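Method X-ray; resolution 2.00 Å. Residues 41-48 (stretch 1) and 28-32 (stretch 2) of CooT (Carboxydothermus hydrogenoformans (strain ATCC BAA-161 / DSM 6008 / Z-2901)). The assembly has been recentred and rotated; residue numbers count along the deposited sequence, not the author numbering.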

# COMPACT_ATOMS: atom_id res chain seq x y z
N LYS E 41 -9.67 9.71 -6.34
CA LYS E 41 -10.82 8.79 -6.33
C LYS E 41 -10.88 8.08 -4.99
O LYS E 41 -9.84 7.78 -4.40
CB LYS E 41 -10.68 7.71 -7.40
CG LYS E 41 -10.85 8.16 -8.85
CD LYS E 41 -11.09 6.86 -9.66
CE LYS E 41 -11.09 7.11 -11.16
NZ LYS E 41 -11.35 5.79 -11.79
N VAL E 42 -12.09 7.83 -4.50
CA VAL E 42 -12.32 7.16 -3.23
C VAL E 42 -13.01 5.83 -3.51
O VAL E 42 -13.93 5.76 -4.34
CB VAL E 42 -13.22 7.99 -2.28
CG1 VAL E 42 -13.34 7.30 -0.93
CG2 VAL E 42 -12.67 9.40 -2.08
N ILE E 43 -12.61 4.77 -2.81
CA ILE E 43 -13.26 3.48 -2.97
C ILE E 43 -13.33 2.73 -1.67
O ILE E 43 -12.33 2.64 -0.95
CB ILE E 43 -12.58 2.60 -4.11
CG1 ILE E 43 -13.38 1.30 -4.33
CG2 ILE E 43 -11.10 2.31 -3.80
CD1 ILE E 43 -12.96 0.62 -5.64
N LYS E 44 -14.52 2.21 -1.33
CA LYS E 44 -14.69 1.35 -0.16
C LYS E 44 -14.13 -0.01 -0.50
O LYS E 44 -14.76 -0.80 -1.18
CB LYS E 44 -16.15 1.28 0.34
CG LYS E 44 -16.66 2.55 0.95
CD LYS E 44 -18.05 2.41 1.52
CE LYS E 44 -18.71 3.79 1.60
NZ LYS E 44 -19.45 3.98 2.85
N ALA E 45 -12.89 -0.26 -0.06
CA ALA E 45 -12.16 -1.45 -0.42
C ALA E 45 -11.10 -1.74 0.60
O ALA E 45 -10.74 -0.88 1.38
CB ALA E 45 -11.57 -1.29 -1.82
N LYS E 46 -10.59 -2.95 0.59
CA LYS E 46 -9.39 -3.25 1.36
C LYS E 46 -8.26 -3.53 0.37
O LYS E 46 -8.52 -3.87 -0.79
CB LYS E 46 -9.64 -4.41 2.32
CG LYS E 46 -9.86 -5.75 1.67
CD LYS E 46 -10.16 -6.80 2.74
CE LYS E 46 -10.38 -8.17 2.12
N ILE E 47 -7.03 -3.36 0.83
CA ILE E 47 -5.86 -3.78 0.05
C ILE E 47 -5.71 -5.31 0.14
O ILE E 47 -5.51 -5.85 1.22
CB ILE E 47 -4.58 -3.09 0.54
CG1 ILE E 47 -4.68 -1.59 0.26
CG2 ILE E 47 -3.35 -3.77 -0.11
CD1 ILE E 47 -3.70 -0.75 1.05
N LYS E 48 -5.82 -5.97 -0.99
CA LYS E 48 -5.53 -7.39 -1.09
C LYS E 48 -4.00 -7.63 -1.04
O LYS E 48 -3.50 -8.46 -0.30
CB LYS E 48 -6.18 -8.00 -2.35
CG LYS E 48 -5.87 -9.49 -2.52
CD LYS E 48 -6.96 -10.31 -3.17
CE LYS E 48 -6.40 -11.66 -3.55
NZ LYS E 48 -7.15 -12.27 -4.68
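Stretch 2 (28-32) EEGLL

Stretch 2 lies along stretch 1 as a short antiparallel β-pairing, joined by two backbone hydrogen bonds between Ile43 and Leu31 and extended by the side chain of Leu31, which reaches beyond the paired strands to Ala45 and Ile47. Residues 30-32 of stretch 2 form the beginning of a strand that continues later in the chain, while Glu28 and Glu29 lead into it as loop. Stretch 1 contributes the strand 41-43, then Lys44 outside the strands, then a second strand from Ala45 onward. The strands 41-43 and 30-32 run in nearly opposite directions, with an angle of 155° between their N-to-C directions and a closest axial approach of 4.5 Å. The strand 45-48 diverges from this pairing: its direction makes 68° with that of 30-32, and the axes come no closer than 6.8 Å.

The register is set by Ile43 opposite Leu31, a hydrogen-bonded antiparallel pair with CA atoms 5.2 Å apart. Leu31 N donates to Ile43 O at 2.7 Å, and Ile43 N donates to Leu31 O at 2.9 Å; N-H...O angles of 159° and 155° make both bonds fairly straight. Leu31 O also receives a CA-H...O contact from Val42 CA at 3.2 Å, so this carbonyl is approached by two neighbouring residues of stretch 1. One step along, Val42 and Leu32 form the non-hydrogen-bonded pair, and their CA atoms draw in to 4.4 Å.

Side chains alternate across the sheet. Val42 and Leu32 share one face, where Val42 CG2 meets Leu32 CD1 at 3.9 Å. Ile43 and Leu31 share the other, with Ile43 CG2 lying 4.3 Å from Leu31 CB. Leu31, in the m,t rotamer, is buried and has more of its area covered across this contact than any other residue of either stretch. Its CD1 lies 4.3 Å from Ala45 CB and 4.2 Å from Ile47 CG1, while its CG comes within 3.5 Å of Ala45 O. Thus one leucine bears on both strands of stretch 1, and the second strand takes part through packing without adding a hydrogen bond to stretch 2.

Gly30 lies against Lys44, with their CA atoms 4.1 Å apart, and its own CA is 3.4 Å from Ile43 O. A CB at this position would point toward stretch 1 and fall 2.8 Å from Ile43 O, a clash, and a tight 3.1 Å from Val42 CG1. The backbone angles, phi 130° and psi -176°, call for glycine on their own account, since a CB would also be jammed against the preceding carbonyl oxygen. That carbonyl belongs to Glu29, whose O lies 3.5 Å from Val42 CG1 and 3.5 Å from Lys44 CG. Glu29 therefore meets stretch 1 closely through its backbone, while the end of its side chain leads away. Glu28 and Lys48 stay out of reach. In all, the two stretches bury 440 Å², counting both sides.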

# COMPACT_ATOMS: atom_id res chain seq x y z
N GLU E 28 -12.42 7.12 6.68
CA GLU E 28 -13.74 6.52 7.10
C GLU E 28 -14.64 6.27 5.90
O GLU E 28 -15.39 5.30 5.93
CB GLU E 28 -14.45 7.37 8.15
CG GLU E 28 -13.64 7.37 9.47
CD GLU E 28 -14.33 8.20 10.58
OE1 GLU E 28 -15.52 8.54 10.48
OE2 GLU E 28 -13.69 8.57 11.57
N GLU E 29 -14.52 7.11 4.85
CA GLU E 29 -15.28 6.96 3.61
C GLU E 29 -14.70 5.97 2.58
O GLU E 29 -15.29 5.77 1.53
CB GLU E 29 -15.48 8.32 2.91
CG GLU E 29 -16.29 9.33 3.67
CD GLU E 29 -15.51 10.06 4.79
OE1 GLU E 29 -14.42 10.63 4.52
OE2 GLU E 29 -15.99 10.03 5.94
N GLY E 30 -13.55 5.37 2.87
CA GLY E 30 -12.90 4.49 1.87
C GLY E 30 -11.44 4.81 1.67
O GLY E 30 -10.87 5.68 2.37
N LEU E 31 -10.81 4.11 0.74
CA LEU E 31 -9.41 4.38 0.42
C LEU E 31 -9.41 5.57 -0.51
O LEU E 31 -10.06 5.54 -1.55
CB LEU E 31 -8.76 3.17 -0.26
CG LEU E 31 -8.81 1.86 0.55
CD1 LEU E 31 -8.12 0.75 -0.26
CD2 LEU E 31 -8.20 1.96 1.96
N LEU E 32 -8.71 6.63 -0.12
CA LEU E 32 -8.57 7.77 -0.98
C LEU E 32 -7.24 7.68 -1.76
O LEU E 32 -6.14 7.62 -1.16
CB LEU E 32 -8.58 9.06 -0.16
CG LEU E 32 -8.26 10.43 -0.80
CD1 LEU E 32 -9.06 10.75 -2.04
CD2 LEU E 32 -8.54 11.52 0.24